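Local coordinates for protein 1-pyrroline-5-carboxylate dehydrogenase (PDB 1UZB) that probably catalyses the NAD-dependent oxidation of the open-chain semialdehyde form of 1-pyrroline-5-carboxylate to glutamate, as a member of the aldehyde dehydrogenase family, at residues A[290-295]-A[324-329]; A[312-317]-A[421-426]; A[404-409]-A[425-430]; A[447-452]-A[462-467]. All coordinates share one frame; numbering follows the deposited sequence.

Contact 1: A[290-295]-A[324-329]; sequences GGKNAI and AASRLI
Lys292 and Arg327 slant across one another where two neighbouring parallel strands begin, the strands of a beta-alpha-beta unit whose connecting helix is 303-315. Lys292 CG rests 3.8 Å from Arg327 CD, and farther out Lys292 CD lies 3.3 Å from Ser326 OG. The ammonium group continues to the carbonyls of Ile413 and Glu416, and a water links Lys292 NZ to Ser326 O. Arg327 folds back at chi3 (-63°), which brings NE and NH1 to Lys292 O; both bonds are weak and bent. Its guanidinium carries Ala294 CB over one face, 3.2 Å above the plane and toward the rim, while NH1 and NH2 go on to Ala438 O and Val437 O. On the other side of the strands, Ile295 CD1 packs on Ala325 CB at 3.7 Å. Between these layers Asn293 O accepts from both Ser326 N and Arg327 N, the former in the carbonyl plane, and Ile295 N donates to Arg327 O while Ile295 O accepts from Ile329 N. Asn293 ND2 donates to Cys322 O and also to Ala324 O, 3.0 Å away, approaching that oxygen from above its carbonyl plane.

Contact 2: A[312-317]-A[421-426]; sequences VSAYGF and PVLSVI
Tyr315 lays one edge of its ring along Pro421, the two side chains crossing at about a right angle, with Tyr315 CD1 3.8 Å from Pro421 CB. This is helix-on-sheet packing in an alpha/beta fold: the last turn of helix 303-315 sits against the beginning of strand 422-428, more than a hundred residues later in the chain. CG of Tyr315 stands anti to its carbonyl carbon (chi1 -56°), and from there the ring runs out to the strand. Tyr315 CE1 comes within 3.5 Å of Pro421 O, which lies near the plane of the ring, so the carbonyl faces the weakly positive ring hydrogens rather than the pi cloud. Ala314, the preceding residue of the helix, holds its CB 4.0 Å above the ring plane and over the ring centre. The same methyl, Ala314 CB, meets Leu423 CD1 at 4.2 Å and thereby bridges the ring and the strand. Leu423 in turn packs on Leu328 of the next strand. Immediately beyond the tyrosine the helix gives way to Gly316, whose N still donates to Val312 O. No hydrogen bond joins the two segments; the phenol oxygen is satisfied by Thr402 O, in strand 402-405. Tyr315 OH also lies 3.5 Å from Leu423 CB.

Contact 3: A[404-409]-A[425-430]; sequences FTEVPP and VIRVKD
Arg427 reaches back from strand 422-428 to Glu406, just past the end of the neighbouring parallel strand 402-405, and ties the two together near the margin of an alpha/beta sheet. Its CB points at the 404-409 segment, and CG stands anti to the backbone N (chi1 179°), carrying the chain outward. Arg427 CD comes within 3.9 Å of Glu406 OE2. At NE the salt bridge is made: Arg427 NE donates to Glu406 OE2 over 3.0 Å, meeting the carboxylate on its syn side and somewhat out of both planes. A bend at chi3 turns the guanidinium so that NH1 makes a weak bond to Glu406 OE1, and NE makes a second weak one to the same oxygen. Carboxylate and guanidinium planes stand 61° apart, so this is a tilted pairing and not the coplanar fork of two matched bonds. NH2, at the tip, has Gln332 OE1 as its partner, and the exposed arginine also touches Tyr335. Beneath the salt bridge the backbones are joined by Val425 N to Phe404 O, at 2.8 Å, and by Val407 N to Val425 O, at 3.1 Å. Glu406 lies between these bonds with left-handed backbone angles, and its own N faces Val425 O at too poor an angle to bond. Pro409 CG packs on Ile426 CG2 at 3.9 Å. Where the backbones part, a single water spans them, donating to Val407 O at 2.8 Å and accepting from Arg427 N at 3.0 Å.

Contact 4: A[447-452]-A[462-467]; sequences GGVYSR and REFHVG
At the turn that follows helix 454-463, Phe464 drives its ring against Gly447 and Gly448, near the start of strand 446-450. CG of the phenylalanine is anti to the backbone N (chi1 -166°), which sends the ring from the helix end toward the sheet. Phe464 CZ comes to 3.7 Å from Gly447 CA, an approach possible because Gly447 has no side chain; a CB there would run into Phe464 CZ. The neighbouring Phe464 CE2 lies 3.5 Å from Gly448 O, which sits near the ring plane at the edge. On the same rim, Phe464 CD2 meets Val449 CG2 at 3.8 Å, also in plane, the two side chains sliding past each other in opposite directions. Strand 446-450, the helix and strand 468-471 form a beta-alpha-beta unit, and this contact packs the return from helix to second strand against the first strand. Leu435 and Ala438 of helix 431-439 also touch the ring. The chain bends through an inverse gamma turn centred on His465, closed by Val466 N to Phe464 O at 3.0 Å; that oxygen additionally accepts from Lys510 NZ of a second subunit, placing the turn at a subunit interface. His465 stacks its ring on Phe488. At the end of the turn, Val466 directs its CB toward the strand and sets Val466 CG2 3.8 Å from Gly447 N.

How the contacts relate
All four contacts belong to one mixed, mostly parallel sheet. Contact 1 is central: its strands 293-297 and 325-331 neighbour the strand of contact 4 on one side and the shared strand 422-428 of contacts 2 and 3 on the other. Contact 2 lies about 8 Å from contact 1, centre to centre, joined by Leu328 O to Ile426 N at 2.8 Å; contact 4 lies about 11 Å from contact 1 between centres, joined by Ala294 O to Gly448 N at 2.9 Å. Contacts 3 and 4 are about 10 Å apart at their nearest atoms. Contact 1 also borders Cys322, whose Gln-Gly-Gln-Lys-Cys setting is consistent with the nucleophile loop of aldehyde dehydrogenases.

Contact 1: A[290-295]-A[324-329]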
loop_
_atom_site.group_PDB
_atom_site.type_symbol
_atom_site.label_atom_id
_atom_site.label_comp_id
_atom_site.label_asym_id
_atom_site.label_seq_id
_atom_site.Cartn_x
_atom_site.Cartn_y
_atom_site.Cartn_z
ATOM N N GLY A 290 -27.178 -1.634 -27.885
ATOM C CA GLY A 290 -26.704 -2.329 -29.072
ATOM C C GLY A 290 -25.602 -1.661 -29.864
ATOM O O GLY A 290 -24.996 -0.691 -29.417
ATOM N N GLY A 291 -25.331 -2.199 -31.051
ATOM C CA GLY A 291 -24.291 -1.638 -31.894
ATOM C C GLY A 291 -24.282 -2.185 -33.310
ATOM O O GLY A 291 -25.133 -2.990 -33.685
ATOM N N LYS A 292 -23.333 -1.704 -34.106
ATOM C CA LYS A 292 -23.140 -2.164 -35.483
ATOM C C LYS A 292 -21.638 -2.400 -35.493
ATOM O O LYS A 292 -20.854 -1.608 -36.022
ATOM C CB LYS A 292 -23.537 -1.087 -36.499
ATOM C CG LYS A 292 -23.571 -1.608 -37.935
ATOM C CD LYS A 292 -24.689 -2.630 -38.142
ATOM C CE LYS A 292 -24.588 -3.281 -39.515
ATOM N NZ LYS A 292 -25.727 -4.206 -39.788
ATOM N N ASN A 293 -21.259 -3.520 -34.894
ATOM C CA ASN A 293 -19.861 -3.859 -34.696
ATOM C C ASN A 293 -19.102 -4.425 -35.872
ATOM O O ASN A 293 -19.570 -5.330 -36.570
ATOM C CB ASN A 293 -19.754 -4.804 -33.506
ATOM C CG ASN A 293 -20.733 -4.456 -32.409
ATOM O OD1 ASN A 293 -20.752 -3.334 -31.897
ATOM N ND2 ASN A 293 -21.560 -5.420 -32.045
ATOM N N ALA A 294 -17.894 -3.903 -36.051
ATOM C CA ALA A 294 -17.044 -4.330 -37.142
ATOM C C ALA A 294 -15.733 -4.959 -36.710
ATOM O O ALA A 294 -15.195 -4.669 -35.637
ATOM C CB ALA A 294 -16.741 -3.145 -38.051
ATOM N N ILE A 295 -15.241 -5.845 -37.566
ATOM C CA ILE A 295 -13.941 -6.459 -37.378
ATOM C C ILE A 295 -13.178 -6.035 -38.627
ATOM O O ILE A 295 -13.659 -6.211 -39.757
ATOM C CB ILE A 295 -13.979 -7.999 -37.346
ATOM C CG1 ILE A 295 -14.596 -8.476 -36.025
ATOM C CG2 ILE A 295 -12.559 -8.550 -37.510
ATOM C CD1 ILE A 295 -14.768 -9.973 -35.930
ATOM N N ALA A 324 -22.116 -8.677 -31.556
ATOM C CA ALA A 324 -21.876 -9.451 -32.771
ATOM C C ALA A 324 -21.214 -8.692 -33.911
ATOM O O ALA A 324 -21.506 -7.519 -34.155
ATOM C CB ALA A 324 -23.191 -10.054 -33.265
ATOM N N ALA A 325 -20.317 -9.369 -34.616
ATOM C CA ALA A 325 -19.676 -8.755 -35.768
ATOM C C ALA A 325 -20.690 -8.778 -36.909
ATOM O O ALA A 325 -21.003 -9.841 -37.443
ATOM C CB ALA A 325 -18.429 -9.534 -36.165
ATOM N N SER A 326 -21.220 -7.609 -37.260
ATOM C CA SER A 326 -22.175 -7.510 -38.359
ATOM C C SER A 326 -21.512 -6.834 -39.556
ATOM O O SER A 326 -22.098 -6.746 -40.638
ATOM C CB SER A 326 -23.427 -6.735 -37.933
ATOM O OG SER A 326 -23.111 -5.444 -37.447
ATOM N N ARG A 327 -20.291 -6.345 -39.357
ATOM C CA ARG A 327 -19.533 -5.711 -40.426
ATOM C C ARG A 327 -18.135 -6.313 -40.462
ATOM O O ARG A 327 -17.513 -6.516 -39.415
ATOM C CB ARG A 327 -19.421 -4.196 -40.215
ATOM C CG ARG A 327 -20.742 -3.441 -40.246
ATOM C CD ARG A 327 -20.502 -1.937 -40.167
ATOM N NE ARG A 327 -19.861 -1.562 -38.909
ATOM C CZ ARG A 327 -19.104 -0.482 -38.744
ATOM N NH1 ARG A 327 -18.567 -0.233 -37.556
ATOM N NH2 ARG A 327 -18.870 0.340 -39.761
ATOM N N LEU A 328 -17.660 -6.624 -41.663
ATOM C CA LEU A 328 -16.315 -7.159 -41.858
ATOM C C LEU A 328 -15.655 -6.181 -42.820
ATOM O O LEU A 328 -16.041 -6.091 -43.984
ATOM C CB LEU A 328 -16.359 -8.563 -42.469
ATOM C CG LEU A 328 -14.984 -9.162 -42.782
ATOM C CD1 LEU A 328 -14.144 -9.251 -41.511
ATOM C CD2 LEU A 328 -15.160 -10.534 -43.399
ATOM N N ILE A 329 -14.688 -5.420 -42.314
ATOM C CA ILE A 329 -13.987 -4.415 -43.108
ATOM C C ILE A 329 -12.633 -4.969 -43.512
ATOM O O ILE A 329 -11.762 -5.189 -42.672
ATOM C CB ILE A 329 -13.813 -3.116 -42.293
ATOM C CG1 ILE A 329 -15.184 -2.601 -41.845
ATOM C CG2 ILE A 329 -13.107 -2.058 -43.128
ATOM C CD1 ILE A 329 -15.116 -1.483 -40.826
HETATM O O HOH W 1 -23.272 -5.574 -34.616
HETATM O O HOH W 2 -24.785 -6.709 -41.348
#

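Contact 2: A[312-317]-A[421-426]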
loop_
_atom_site.group_PDB
_atom_site.type_symbol
_atom_site.label_atom_id
_atom_site.label_comp_id
_atom_site.label_asym_id
_atom_site.label_seq_id
_atom_site.Cartn_x
_atom_site.Cartn_y
_atom_site.Cartn_z
ATOM N N VAL A 312 -17.201 -16.904 -35.685
ATOM C CA VAL A 312 -17.688 -17.024 -34.315
ATOM C C VAL A 312 -18.405 -15.736 -33.896
ATOM O O VAL A 312 -19.498 -15.772 -33.328
ATOM C CB VAL A 312 -16.520 -17.283 -33.321
ATOM C CG1 VAL A 312 -16.984 -17.064 -31.887
ATOM C CG2 VAL A 312 -15.998 -18.701 -33.483
ATOM N N SER A 313 -17.784 -14.599 -34.193
ATOM C CA SER A 313 -18.344 -13.301 -33.819
ATOM C C SER A 313 -19.635 -12.932 -34.533
ATOM O O SER A 313 -20.506 -12.282 -33.954
ATOM C CB SER A 313 -17.323 -12.193 -34.083
ATOM O OG SER A 313 -16.150 -12.371 -33.309
ATOM N N ALA A 314 -19.746 -13.338 -35.793
ATOM C CA ALA A 314 -20.915 -13.001 -36.590
ATOM C C ALA A 314 -22.095 -13.934 -36.418
ATOM O O ALA A 314 -23.241 -13.488 -36.444
ATOM C CB ALA A 314 -20.532 -12.941 -38.067
ATOM N N TYR A 315 -21.822 -15.220 -36.217
ATOM C CA TYR A 315 -22.894 -16.195 -36.139
ATOM C C TYR A 315 -23.178 -16.852 -34.793
ATOM O O TYR A 315 -24.123 -17.634 -34.681
ATOM C CB TYR A 315 -22.668 -17.241 -37.238
ATOM C CG TYR A 315 -22.559 -16.609 -38.614
ATOM C CD1 TYR A 315 -23.622 -15.887 -39.160
ATOM C CD2 TYR A 315 -21.379 -16.689 -39.351
ATOM C CE1 TYR A 315 -23.511 -15.260 -40.403
ATOM C CE2 TYR A 315 -21.257 -16.064 -40.593
ATOM C CZ TYR A 315 -22.324 -15.351 -41.110
ATOM O OH TYR A 315 -22.189 -14.722 -42.330
ATOM N N GLY A 316 -22.376 -16.540 -33.774
ATOM C CA GLY A 316 -22.631 -17.090 -32.450
ATOM C C GLY A 316 -24.024 -16.645 -32.030
ATOM O O GLY A 316 -24.370 -15.471 -32.173
ATOM N N PHE A 317 -24.812 -17.569 -31.488
ATOM C CA PHE A 317 -26.201 -17.302 -31.101
ATOM C C PHE A 317 -26.942 -16.580 -32.229
ATOM O O PHE A 317 -27.691 -15.623 -32.015
ATOM C CB PHE A 317 -26.316 -16.504 -29.793
ATOM C CG PHE A 317 -27.741 -16.405 -29.269
ATOM C CD1 PHE A 317 -28.590 -17.516 -29.303
ATOM C CD2 PHE A 317 -28.239 -15.205 -28.768
ATOM C CE1 PHE A 317 -29.913 -17.428 -28.855
ATOM C CE2 PHE A 317 -29.562 -15.111 -28.316
ATOM C CZ PHE A 317 -30.400 -16.226 -28.362
ATOM N N PRO A 421 -28.234 -13.479 -38.236
ATOM C CA PRO A 421 -27.029 -14.038 -38.862
ATOM C C PRO A 421 -26.733 -13.424 -40.226
ATOM O O PRO A 421 -26.691 -14.127 -41.236
ATOM C CB PRO A 421 -27.352 -15.526 -38.949
ATOM C CG PRO A 421 -28.836 -15.519 -39.194
ATOM C CD PRO A 421 -29.352 -14.441 -38.269
ATOM N N VAL A 422 -26.515 -12.110 -40.238
ATOM C CA VAL A 422 -26.248 -11.379 -41.472
ATOM C C VAL A 422 -24.975 -10.547 -41.366
ATOM O O VAL A 422 -24.901 -9.593 -40.588
ATOM C CB VAL A 422 -27.422 -10.441 -41.823
ATOM C CG1 VAL A 422 -27.133 -9.716 -43.122
ATOM C CG2 VAL A 422 -28.712 -11.242 -41.936
ATOM N N LEU A 423 -23.978 -10.910 -42.167
ATOM C CA LEU A 423 -22.696 -10.221 -42.181
ATOM C C LEU A 423 -22.526 -9.378 -43.437
ATOM O O LEU A 423 -22.731 -9.871 -44.551
ATOM C CB LEU A 423 -21.565 -11.247 -42.110
ATOM C CG LEU A 423 -20.138 -10.708 -42.102
ATOM C CD1 LEU A 423 -19.903 -9.888 -40.845
ATOM C CD2 LEU A 423 -19.165 -11.874 -42.170
ATOM N N SER A 424 -22.141 -8.116 -43.253
ATOM C CA SER A 424 -21.918 -7.191 -44.365
ATOM C C SER A 424 -20.419 -6.958 -44.529
ATOM O O SER A 424 -19.755 -6.479 -43.608
ATOM C CB SER A 424 -22.616 -5.855 -44.097
ATOM O OG SER A 424 -24.028 -6.001 -44.086
ATOM N N VAL A 425 -19.892 -7.291 -45.703
ATOM C CA VAL A 425 -18.469 -7.138 -45.977
ATOM C C VAL A 425 -18.212 -5.880 -46.790
ATOM O O VAL A 425 -18.805 -5.673 -47.855
ATOM C CB VAL A 425 -17.922 -8.366 -46.730
ATOM C CG1 VAL A 425 -16.414 -8.259 -46.889
ATOM C CG2 VAL A 425 -18.289 -9.635 -45.970
ATOM N N ILE A 426 -17.319 -5.049 -46.268
ATOM C CA ILE A 426 -16.960 -3.773 -46.873
ATOM C C ILE A 426 -15.489 -3.795 -47.275
ATOM O O ILE A 426 -14.625 -4.128 -46.470
ATOM C CB ILE A 426 -17.212 -2.632 -45.861
ATOM C CG1 ILE A 426 -18.658 -2.701 -45.358
ATOM C CG2 ILE A 426 -16.922 -1.283 -46.501
ATOM C CD1 ILE A 426 -18.939 -1.848 -44.131
#

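Contact 3: A[404-409]-A[425-430]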
loop_
_atom_site.group_PDB
_atom_site.type_symbol
_atom_site.label_atom_id
_atom_site.label_comp_id
_atom_site.label_asym_id
_atom_site.label_seq_id
_atom_site.Cartn_x
_atom_site.Cartn_y
_atom_site.Cartn_z
ATOM N N PHE A 404 -23.217 -10.608 -47.297
ATOM C CA PHE A 404 -23.341 -9.654 -48.394
ATOM C C PHE A 404 -21.951 -9.059 -48.542
ATOM O O PHE A 404 -21.273 -8.812 -47.540
ATOM C CB PHE A 404 -24.303 -8.509 -48.066
ATOM C CG PHE A 404 -25.757 -8.891 -48.088
ATOM C CD1 PHE A 404 -26.418 -9.244 -46.918
ATOM C CD2 PHE A 404 -26.474 -8.868 -49.283
ATOM C CE1 PHE A 404 -27.774 -9.568 -46.929
ATOM C CE2 PHE A 404 -27.832 -9.192 -49.308
ATOM C CZ PHE A 404 -28.483 -9.540 -48.130
ATOM N N THR A 405 -21.505 -8.835 -49.772
ATOM C CA THR A 405 -20.197 -8.229 -49.959
ATOM C C THR A 405 -20.287 -6.986 -50.843
ATOM O O THR A 405 -21.350 -6.684 -51.396
ATOM C CB THR A 405 -19.172 -9.239 -50.523
ATOM O OG1 THR A 405 -17.858 -8.685 -50.397
ATOM C CG2 THR A 405 -19.458 -9.565 -51.980
ATOM N N GLU A 406 -19.171 -6.268 -50.962
ATOM C CA GLU A 406 -19.112 -5.021 -51.728
ATOM C C GLU A 406 -20.222 -4.093 -51.225
ATOM O O GLU A 406 -20.850 -3.363 -51.994
ATOM C CB GLU A 406 -19.278 -5.281 -53.232
ATOM C CG GLU A 406 -18.157 -6.105 -53.888
ATOM C CD GLU A 406 -16.813 -5.385 -53.964
ATOM O OE1 GLU A 406 -16.766 -4.150 -53.789
ATOM O OE2 GLU A 406 -15.793 -6.064 -54.220
ATOM N N VAL A 407 -20.448 -4.119 -49.917
ATOM C CA VAL A 407 -21.484 -3.298 -49.308
ATOM C C VAL A 407 -21.032 -1.857 -49.090
ATOM O O VAL A 407 -19.958 -1.612 -48.537
ATOM C CB VAL A 407 -21.918 -3.878 -47.944
ATOM C CG1 VAL A 407 -23.034 -3.034 -47.355
ATOM C CG2 VAL A 407 -22.368 -5.321 -48.107
ATOM N N PRO A 408 -21.836 -0.882 -49.542
ATOM C CA PRO A 408 -21.461 0.524 -49.350
ATOM C C PRO A 408 -21.490 0.833 -47.855
ATOM O O PRO A 408 -22.413 0.421 -47.152
ATOM C CB PRO A 408 -22.548 1.280 -50.110
ATOM C CG PRO A 408 -22.914 0.326 -51.203
ATOM C CD PRO A 408 -22.973 -0.998 -50.471
ATOM N N PRO A 409 -20.486 1.568 -47.353
ATOM C CA PRO A 409 -20.438 1.904 -45.925
ATOM C C PRO A 409 -21.706 2.539 -45.354
ATOM O O PRO A 409 -22.033 2.330 -44.190
ATOM C CB PRO A 409 -19.235 2.838 -45.831
ATOM C CG PRO A 409 -18.329 2.324 -46.905
ATOM C CD PRO A 409 -19.292 2.079 -48.050
ATOM N N VAL A 425 -19.892 -7.291 -45.703
ATOM C CA VAL A 425 -18.469 -7.138 -45.977
ATOM C C VAL A 425 -18.212 -5.880 -46.790
ATOM O O VAL A 425 -18.805 -5.673 -47.855
ATOM C CB VAL A 425 -17.922 -8.366 -46.730
ATOM C CG1 VAL A 425 -16.414 -8.259 -46.889
ATOM C CG2 VAL A 425 -18.289 -9.635 -45.970
ATOM N N ILE A 426 -17.319 -5.049 -46.268
ATOM C CA ILE A 426 -16.960 -3.773 -46.873
ATOM C C ILE A 426 -15.489 -3.795 -47.275
ATOM O O ILE A 426 -14.625 -4.128 -46.470
ATOM C CB ILE A 426 -17.212 -2.632 -45.861
ATOM C CG1 ILE A 426 -18.658 -2.701 -45.358
ATOM C CG2 ILE A 426 -16.922 -1.283 -46.501
ATOM C CD1 ILE A 426 -18.939 -1.848 -44.131
ATOM N N ARG A 427 -15.214 -3.448 -48.527
ATOM C CA ARG A 427 -13.853 -3.434 -49.045
ATOM C C ARG A 427 -13.301 -2.012 -49.037
ATOM O O ARG A 427 -13.912 -1.102 -49.597
ATOM C CB ARG A 427 -13.847 -3.997 -50.470
ATOM C CG ARG A 427 -12.483 -4.028 -51.144
ATOM C CD ARG A 427 -12.516 -4.900 -52.392
ATOM N NE ARG A 427 -13.410 -4.369 -53.417
ATOM C CZ ARG A 427 -13.085 -3.406 -54.274
ATOM N NH1 ARG A 427 -13.969 -2.987 -55.170
ATOM N NH2 ARG A 427 -11.872 -2.870 -54.248
ATOM N N VAL A 428 -12.151 -1.825 -48.395
ATOM C CA VAL A 428 -11.521 -0.511 -48.305
ATOM C C VAL A 428 -10.085 -0.580 -48.817
ATOM O O VAL A 428 -9.511 -1.662 -48.924
ATOM C CB VAL A 428 -11.540 0.022 -46.849
ATOM C CG1 VAL A 428 -12.975 0.097 -46.347
ATOM C CG2 VAL A 428 -10.719 -0.880 -45.939
ATOM N N LYS A 429 -9.503 0.577 -49.128
ATOM C CA LYS A 429 -8.150 0.624 -49.672
ATOM C C LYS A 429 -7.027 0.324 -48.690
ATOM O O LYS A 429 -6.117 -0.447 -49.001
ATOM C CB LYS A 429 -7.885 1.984 -50.327
ATOM C CG LYS A 429 -6.486 2.103 -50.920
ATOM C CD LYS A 429 -6.245 3.444 -51.601
ATOM C CE LYS A 429 -6.205 4.600 -50.610
ATOM N NZ LYS A 429 -7.528 4.870 -49.984
ATOM N N ASP A 430 -7.081 0.936 -47.514
ATOM C CA ASP A 430 -6.041 0.732 -46.516
ATOM C C ASP A 430 -6.581 0.773 -45.097
ATOM O O ASP A 430 -7.786 0.900 -44.884
ATOM C CB ASP A 430 -4.938 1.785 -46.676
ATOM C CG ASP A 430 -5.483 3.198 -46.757
ATOM O OD1 ASP A 430 -6.493 3.495 -46.087
ATOM O OD2 ASP A 430 -4.888 4.022 -47.486
HETATM O O HOH W 3 -17.571 -2.233 -49.927
#

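Contact 4: A[447-452]-A[462-467]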
loop_
_atom_site.group_PDB
_atom_site.type_symbol
_atom_site.label_atom_id
_atom_site.label_comp_id
_atom_site.label_asym_id
_atom_site.label_seq_id
_atom_site.Cartn_x
_atom_site.Cartn_y
_atom_site.Cartn_z
ATOM N N GLY A 447 -15.670 -3.885 -31.298
ATOM C CA GLY A 447 -14.941 -3.840 -32.546
ATOM C C GLY A 447 -13.715 -4.713 -32.419
ATOM O O GLY A 447 -13.272 -5.026 -31.307
ATOM N N GLY A 448 -13.169 -5.124 -33.554
ATOM C CA GLY A 448 -11.983 -5.948 -33.525
ATOM C C GLY A 448 -11.051 -5.656 -34.679
ATOM O O GLY A 448 -11.450 -5.074 -35.694
ATOM N N VAL A 449 -9.791 -6.041 -34.503
ATOM C CA VAL A 449 -8.784 -5.887 -35.541
ATOM C C VAL A 449 -7.900 -7.119 -35.580
ATOM O O VAL A 449 -7.390 -7.554 -34.543
ATOM C CB VAL A 449 -7.845 -4.684 -35.300
ATOM C CG1 VAL A 449 -6.795 -4.619 -36.411
ATOM C CG2 VAL A 449 -8.638 -3.390 -35.254
ATOM N N TYR A 450 -7.764 -7.707 -36.764
ATOM C CA TYR A 450 -6.853 -8.827 -36.959
ATOM C C TYR A 450 -5.730 -8.222 -37.788
ATOM O O TYR A 450 -5.948 -7.756 -38.914
ATOM C CB TYR A 450 -7.499 -9.993 -37.711
ATOM C CG TYR A 450 -8.279 -10.925 -36.811
ATOM C CD1 TYR A 450 -9.601 -10.654 -36.479
ATOM C CD2 TYR A 450 -7.682 -12.070 -36.269
ATOM C CE1 TYR A 450 -10.320 -11.495 -35.632
ATOM C CE2 TYR A 450 -8.393 -12.919 -35.417
ATOM C CZ TYR A 450 -9.711 -12.623 -35.108
ATOM O OH TYR A 450 -10.436 -13.461 -34.291
ATOM N N SER A 451 -4.539 -8.193 -37.199
ATOM C CA SER A 451 -3.359 -7.631 -37.837
ATOM C C SER A 451 -2.126 -8.020 -37.038
ATOM O O SER A 451 -2.208 -8.234 -35.828
ATOM C CB SER A 451 -3.454 -6.101 -37.875
ATOM O OG SER A 451 -2.239 -5.524 -38.336
ATOM N N ARG A 452 -0.988 -8.118 -37.717
ATOM C CA ARG A 452 0.266 -8.438 -37.046
ATOM C C ARG A 452 1.088 -7.157 -36.891
ATOM O O ARG A 452 2.081 -7.131 -36.161
ATOM C CB ARG A 452 1.082 -9.451 -37.852
ATOM C CG ARG A 452 0.587 -10.889 -37.817
ATOM C CD ARG A 452 1.656 -11.795 -38.429
ATOM N NE ARG A 452 1.317 -13.217 -38.421
ATOM C CZ ARG A 452 0.671 -13.847 -39.398
ATOM N NH1 ARG A 452 0.413 -15.145 -39.292
ATOM N NH2 ARG A 452 0.286 -13.188 -40.483
ATOM N N ARG A 462 -6.066 3.658 -29.968
ATOM C CA ARG A 462 -6.309 5.077 -29.752
ATOM C C ARG A 462 -7.458 5.668 -30.569
ATOM O O ARG A 462 -8.112 6.607 -30.113
ATOM C CB ARG A 462 -5.044 5.885 -30.069
ATOM C CG ARG A 462 -3.782 5.441 -29.343
ATOM C CD ARG A 462 -2.649 6.442 -29.550
ATOM N NE ARG A 462 -2.329 6.648 -30.962
ATOM C CZ ARG A 462 -1.653 5.785 -31.716
ATOM N NH1 ARG A 462 -1.217 4.646 -31.197
ATOM N NH2 ARG A 462 -1.414 6.063 -32.991
ATOM N N GLU A 463 -7.718 5.114 -31.752
ATOM C CA GLU A 463 -8.738 5.685 -32.633
ATOM C C GLU A 463 -9.959 4.877 -33.074
ATOM O O GLU A 463 -10.868 5.449 -33.673
ATOM C CB GLU A 463 -8.046 6.250 -33.876
ATOM C CG GLU A 463 -7.056 7.369 -33.576
ATOM C CD GLU A 463 -7.722 8.595 -32.981
ATOM O OE1 GLU A 463 -8.625 9.153 -33.638
ATOM O OE2 GLU A 463 -7.343 9.003 -31.859
ATOM N N PHE A 464 -9.989 3.571 -32.826
ATOM C CA PHE A 464 -11.158 2.761 -33.193
ATOM C C PHE A 464 -12.102 3.046 -32.018
ATOM O O PHE A 464 -11.960 2.463 -30.938
ATOM C CB PHE A 464 -10.767 1.282 -33.242
ATOM C CG PHE A 464 -11.779 0.387 -33.921
ATOM C CD1 PHE A 464 -13.147 0.662 -33.871
ATOM C CD2 PHE A 464 -11.358 -0.787 -34.546
ATOM C CE1 PHE A 464 -14.075 -0.229 -34.427
ATOM C CE2 PHE A 464 -12.281 -1.678 -35.102
ATOM C CZ PHE A 464 -13.636 -1.397 -35.039
ATOM N N HIS A 465 -13.062 3.943 -32.237
ATOM C CA HIS A 465 -13.953 4.396 -31.170
ATOM C C HIS A 465 -15.102 3.504 -30.726
ATOM O O HIS A 465 -16.269 3.761 -31.030
ATOM C CB HIS A 465 -14.489 5.793 -31.525
ATOM C CG HIS A 465 -14.957 6.584 -30.341
ATOM N ND1 HIS A 465 -14.127 6.913 -29.290
ATOM C CD2 HIS A 465 -16.168 7.118 -30.044
ATOM C CE1 HIS A 465 -14.805 7.614 -28.398
ATOM N NE2 HIS A 465 -16.045 7.752 -28.831
ATOM N N VAL A 466 -14.756 2.461 -29.978
ATOM C CA VAL A 466 -15.739 1.536 -29.430
ATOM C C VAL A 466 -15.352 1.283 -27.977
ATOM O O VAL A 466 -14.178 1.383 -27.615
ATOM C CB VAL A 466 -15.780 0.193 -30.207
ATOM C CG1 VAL A 466 -16.298 0.426 -31.621
ATOM C CG2 VAL A 466 -14.406 -0.440 -30.240
ATOM N N GLY A 467 -16.339 0.957 -27.150
ATOM C CA GLY A 467 -16.071 0.723 -25.741
ATOM C C GLY A 467 -15.337 -0.567 -25.429
ATOM O O GLY A 467 -14.668 -0.665 -24.401
#